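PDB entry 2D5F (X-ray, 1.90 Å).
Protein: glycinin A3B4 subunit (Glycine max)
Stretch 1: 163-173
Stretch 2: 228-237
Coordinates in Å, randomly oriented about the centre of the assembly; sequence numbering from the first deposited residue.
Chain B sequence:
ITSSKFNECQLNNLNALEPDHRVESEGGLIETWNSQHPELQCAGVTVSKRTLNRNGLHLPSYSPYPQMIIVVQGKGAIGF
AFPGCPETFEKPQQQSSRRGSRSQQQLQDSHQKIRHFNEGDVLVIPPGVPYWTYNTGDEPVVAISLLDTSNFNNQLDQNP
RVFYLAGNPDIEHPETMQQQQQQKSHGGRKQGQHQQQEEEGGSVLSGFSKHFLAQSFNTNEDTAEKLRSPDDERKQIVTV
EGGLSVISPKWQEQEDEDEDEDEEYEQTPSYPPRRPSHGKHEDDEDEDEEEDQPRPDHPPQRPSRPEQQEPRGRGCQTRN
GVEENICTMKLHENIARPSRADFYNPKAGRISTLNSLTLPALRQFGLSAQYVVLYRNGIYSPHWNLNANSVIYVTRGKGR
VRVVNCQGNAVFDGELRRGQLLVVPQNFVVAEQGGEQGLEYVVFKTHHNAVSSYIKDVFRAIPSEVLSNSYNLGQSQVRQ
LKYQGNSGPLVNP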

# COMPACT_ATOMS: atom_id res chain seq x y z
N PHE B 163 22.28 -9.88 21.60
CA PHE B 163 23.25 -10.77 20.98
C PHE B 163 24.52 -9.97 20.69
O PHE B 163 24.54 -9.14 19.78
N TYR B 164 25.58 -10.20 21.46
CA TYR B 164 26.82 -9.47 21.22
C TYR B 164 27.68 -10.18 20.18
O TYR B 164 27.83 -11.40 20.21
N LEU B 165 28.23 -9.40 19.26
CA LEU B 165 29.09 -9.95 18.22
C LEU B 165 30.54 -9.95 18.71
O LEU B 165 31.40 -10.61 18.12
N ALA B 166 30.82 -9.21 19.77
CA ALA B 166 32.17 -9.13 20.32
C ALA B 166 32.18 -8.93 21.82
O ALA B 166 31.17 -8.58 22.43
N GLY B 167 33.35 -9.15 22.42
CA GLY B 167 33.51 -8.97 23.85
C GLY B 167 33.00 -10.11 24.70
O GLY B 167 32.54 -11.14 24.20
N ASN B 168 33.10 -9.92 26.01
CA ASN B 168 32.62 -10.88 26.99
C ASN B 168 31.72 -10.07 27.91
O ASN B 168 32.15 -9.57 28.95
N PRO B 169 30.44 -9.94 27.53
CA PRO B 169 29.47 -9.17 28.31
C PRO B 169 28.90 -9.86 29.53
O PRO B 169 28.98 -11.07 29.68
N ASP B 170 28.32 -9.05 30.41
CA ASP B 170 27.64 -9.56 31.59
C ASP B 170 26.16 -9.47 31.18
O ASP B 170 25.82 -8.71 30.26
N ILE B 171 25.29 -10.23 31.83
CA ILE B 171 23.87 -10.19 31.50
C ILE B 171 23.31 -8.81 31.81
O ILE B 171 23.55 -8.26 32.89
N GLU B 172 22.57 -8.23 30.88
CA GLU B 172 22.00 -6.90 31.09
C GLU B 172 20.60 -6.97 31.68
O GLU B 172 20.15 -6.04 32.35
N HIS B 173 19.91 -8.08 31.43
CA HIS B 173 18.57 -8.28 31.95
C HIS B 173 18.58 -9.60 32.70
O HIS B 173 18.13 -10.62 32.19
N ARG B 228 36.82 -14.81 19.69
CA ARG B 228 36.00 -15.41 20.73
C ARG B 228 36.10 -14.66 22.06
O ARG B 228 35.41 -15.01 23.02
N SER B 229 36.95 -13.64 22.11
CA SER B 229 37.14 -12.84 23.33
C SER B 229 37.39 -13.71 24.56
O SER B 229 36.76 -13.52 25.60
N PRO B 230 38.33 -14.66 24.47
CA PRO B 230 38.63 -15.55 25.60
C PRO B 230 39.18 -14.92 26.88
O PRO B 230 38.84 -15.37 27.98
N ASP B 231 40.01 -13.89 26.77
CA ASP B 231 40.59 -13.26 27.96
C ASP B 231 40.10 -11.84 28.24
O ASP B 231 40.59 -11.17 29.15
N ASP B 232 39.13 -11.39 27.45
CA ASP B 232 38.58 -10.05 27.59
C ASP B 232 37.79 -9.89 28.89
O ASP B 232 36.85 -10.63 29.14
N GLU B 233 38.17 -8.90 29.69
CA GLU B 233 37.49 -8.64 30.96
C GLU B 233 36.92 -7.23 31.02
O GLU B 233 36.54 -6.75 32.08
N ARG B 234 36.85 -6.56 29.87
CA ARG B 234 36.35 -5.20 29.80
C ARG B 234 34.82 -5.09 29.81
O ARG B 234 34.26 -4.05 30.17
N LYS B 235 34.16 -6.18 29.41
CA LYS B 235 32.70 -6.24 29.32
C LYS B 235 32.21 -5.50 28.07
O LYS B 235 33.02 -5.06 27.26
N GLN B 236 30.89 -5.37 27.92
CA GLN B 236 30.26 -4.75 26.74
C GLN B 236 30.55 -3.30 26.33
O GLN B 236 30.26 -2.91 25.20
N ILE B 237 31.07 -2.50 27.25
CA ILE B 237 31.41 -1.12 26.91
C ILE B 237 32.88 -0.94 27.28
O ILE B 237 33.25 -1.04 28.45

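Phe163 and Leu165 do not reach stretch 2. Tyr164 points toward it in rotamer m, and its OH lies 3.3 Å from Gln236 CB. The same OH donates a very short hydrogen bond of 2.4 Å to Glu172 OE1, which ties the two ends of stretch 1 together beside Gln236.

Gly167 has no side chain. Its N gives a weak hydrogen bond to Ser229 OG at 3.0 Å; Ser229 is rotamer m and points toward stretch 1. Gly167 CA also sits 4.0 Å from Asp232 OD2. That carboxylate, on a t side chain, is held by a salt bridge from Arg234 NH2 to Asp232 OD2 at 2.9 Å.

Asn168, rotamer t, points toward stretch 2, and its CB lies 4.5 Å from Asp232 CB. Two waters fill the gap along its backbone. Water 1 donates to Asn168 O (2.5 Å) and Asp232 O (3.1 Å). Water 2 accepts from Asn168 N (2.7 Å) and donates weakly to Lys235 O (3.0 Å).

Pro169 CB packs 3.5 Å from the end of the Gln236 side chain, at NE2. Asp170, rotamer m, starts sideways, but its end comes nearer: OD1 forms a salt bridge with Lys235 NZ at 2.9 Å. Ile171 points away. Glu172, rotamer m, brings OE1 to 3.0 Å from Gln236 OE1; the orientation of that amide is uncertain.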

# COMPACT_ATOMS: atom_id res chain seq x y z
CB PHE B 163 22.71 -11.36 19.67
CG PHE B 163 21.54 -12.29 19.85
CD1 PHE B 163 20.28 -11.80 20.22
CD2 PHE B 163 21.69 -13.66 19.68
CE1 PHE B 163 19.20 -12.66 20.40
CE2 PHE B 163 20.62 -14.53 19.86
CZ PHE B 163 19.37 -14.04 20.22
CB TYR B 164 27.63 -9.27 22.51
CG TYR B 164 27.19 -8.07 23.31
CD1 TYR B 164 26.28 -8.19 24.36
CD2 TYR B 164 27.63 -6.79 22.96
CE1 TYR B 164 25.82 -7.06 25.05
CE2 TYR B 164 27.18 -5.66 23.63
CZ TYR B 164 26.27 -5.80 24.67
OH TYR B 164 25.81 -4.68 25.31
CB LEU B 165 28.97 -9.11 16.95
CG LEU B 165 27.70 -9.33 16.13
CD1 LEU B 165 27.47 -8.16 15.20
CD2 LEU B 165 27.83 -10.62 15.35
CB ALA B 166 32.94 -7.99 19.64
CB ASN B 168 33.79 -11.47 27.78
CG ASN B 168 33.32 -12.33 28.92
OD1 ASN B 168 32.39 -13.12 28.77
ND2 ASN B 168 33.96 -12.19 30.08
CB PRO B 169 28.38 -8.89 27.29
CG PRO B 169 28.33 -10.21 26.53
CD PRO B 169 29.82 -10.50 26.32
CB ASP B 170 27.89 -8.66 32.80
CG ASP B 170 29.21 -8.95 33.50
OD1 ASP B 170 29.55 -8.22 34.45
OD2 ASP B 170 29.91 -9.92 33.10
CB ILE B 171 23.08 -11.23 32.33
CG1 ILE B 171 23.66 -12.63 32.09
CG2 ILE B 171 21.61 -11.21 31.94
CD1 ILE B 171 23.49 -13.12 30.67
CB GLU B 172 22.00 -6.11 29.78
CG GLU B 172 23.40 -5.91 29.24
CD GLU B 172 23.45 -5.20 27.90
OE1 GLU B 172 24.55 -5.16 27.31
OE2 GLU B 172 22.42 -4.67 27.45
CB HIS B 173 17.55 -8.30 30.80
CG HIS B 173 17.66 -7.11 29.90
ND1 HIS B 173 18.52 -7.06 28.82
CD2 HIS B 173 17.06 -5.89 29.95
CE1 HIS B 173 18.45 -5.87 28.25
NE2 HIS B 173 17.57 -5.14 28.92
CB ARG B 228 36.39 -16.88 20.93
CG ARG B 228 36.35 -17.70 19.65
CD ARG B 228 36.81 -19.14 19.85
NE ARG B 228 35.86 -19.92 20.64
CZ ARG B 228 36.09 -20.35 21.88
NH1 ARG B 228 35.16 -21.05 22.52
NH2 ARG B 228 37.24 -20.08 22.48
CB SER B 229 35.91 -11.96 23.58
OG SER B 229 35.60 -11.19 22.44
CB PRO B 230 39.60 -16.56 24.98
CG PRO B 230 40.36 -15.72 24.00
CD PRO B 230 39.25 -14.92 23.35
CB ASP B 231 42.12 -13.24 27.83
CG ASP B 231 42.68 -14.58 27.37
OD1 ASP B 231 42.42 -15.60 28.04
OD2 ASP B 231 43.38 -14.60 26.34
CB ASP B 232 37.67 -9.75 26.41
CG ASP B 232 37.39 -8.28 26.25
OD1 ASP B 232 37.43 -7.56 27.26
OD2 ASP B 232 37.14 -7.85 25.10
CB GLU B 233 38.47 -8.84 32.12
CG GLU B 233 39.19 -10.18 32.10
CD GLU B 233 38.25 -11.37 32.25
OE1 GLU B 233 38.70 -12.51 32.00
OE2 GLU B 233 37.07 -11.17 32.61
CB ARG B 234 36.89 -4.51 28.55
CG ARG B 234 38.41 -4.46 28.46
CD ARG B 234 38.85 -3.94 27.10
NE ARG B 234 38.41 -4.84 26.03
CZ ARG B 234 38.39 -4.51 24.74
NH1 ARG B 234 38.77 -3.30 24.36
NH2 ARG B 234 37.96 -5.39 23.84
CB LYS B 235 32.05 -5.69 30.60
CG LYS B 235 32.44 -6.52 31.84
CD LYS B 235 31.73 -6.06 33.11
CE LYS B 235 32.36 -6.69 34.35
NZ LYS B 235 32.44 -8.18 34.27
CB GLN B 236 28.74 -4.96 26.79
CG GLN B 236 28.11 -4.55 28.10
CD GLN B 236 27.83 -5.74 28.99
OE1 GLN B 236 26.68 -6.18 29.11
NE2 GLN B 236 28.87 -6.28 29.62
CB ILE B 237 30.56 -0.09 27.68
CG1 ILE B 237 29.08 -0.24 27.31
CG2 ILE B 237 31.02 1.33 27.34
CD1 ILE B 237 28.17 0.78 27.97
O HOH W 1 34.34 -9.01 30.12
O HOH W 2 34.36 -7.73 26.85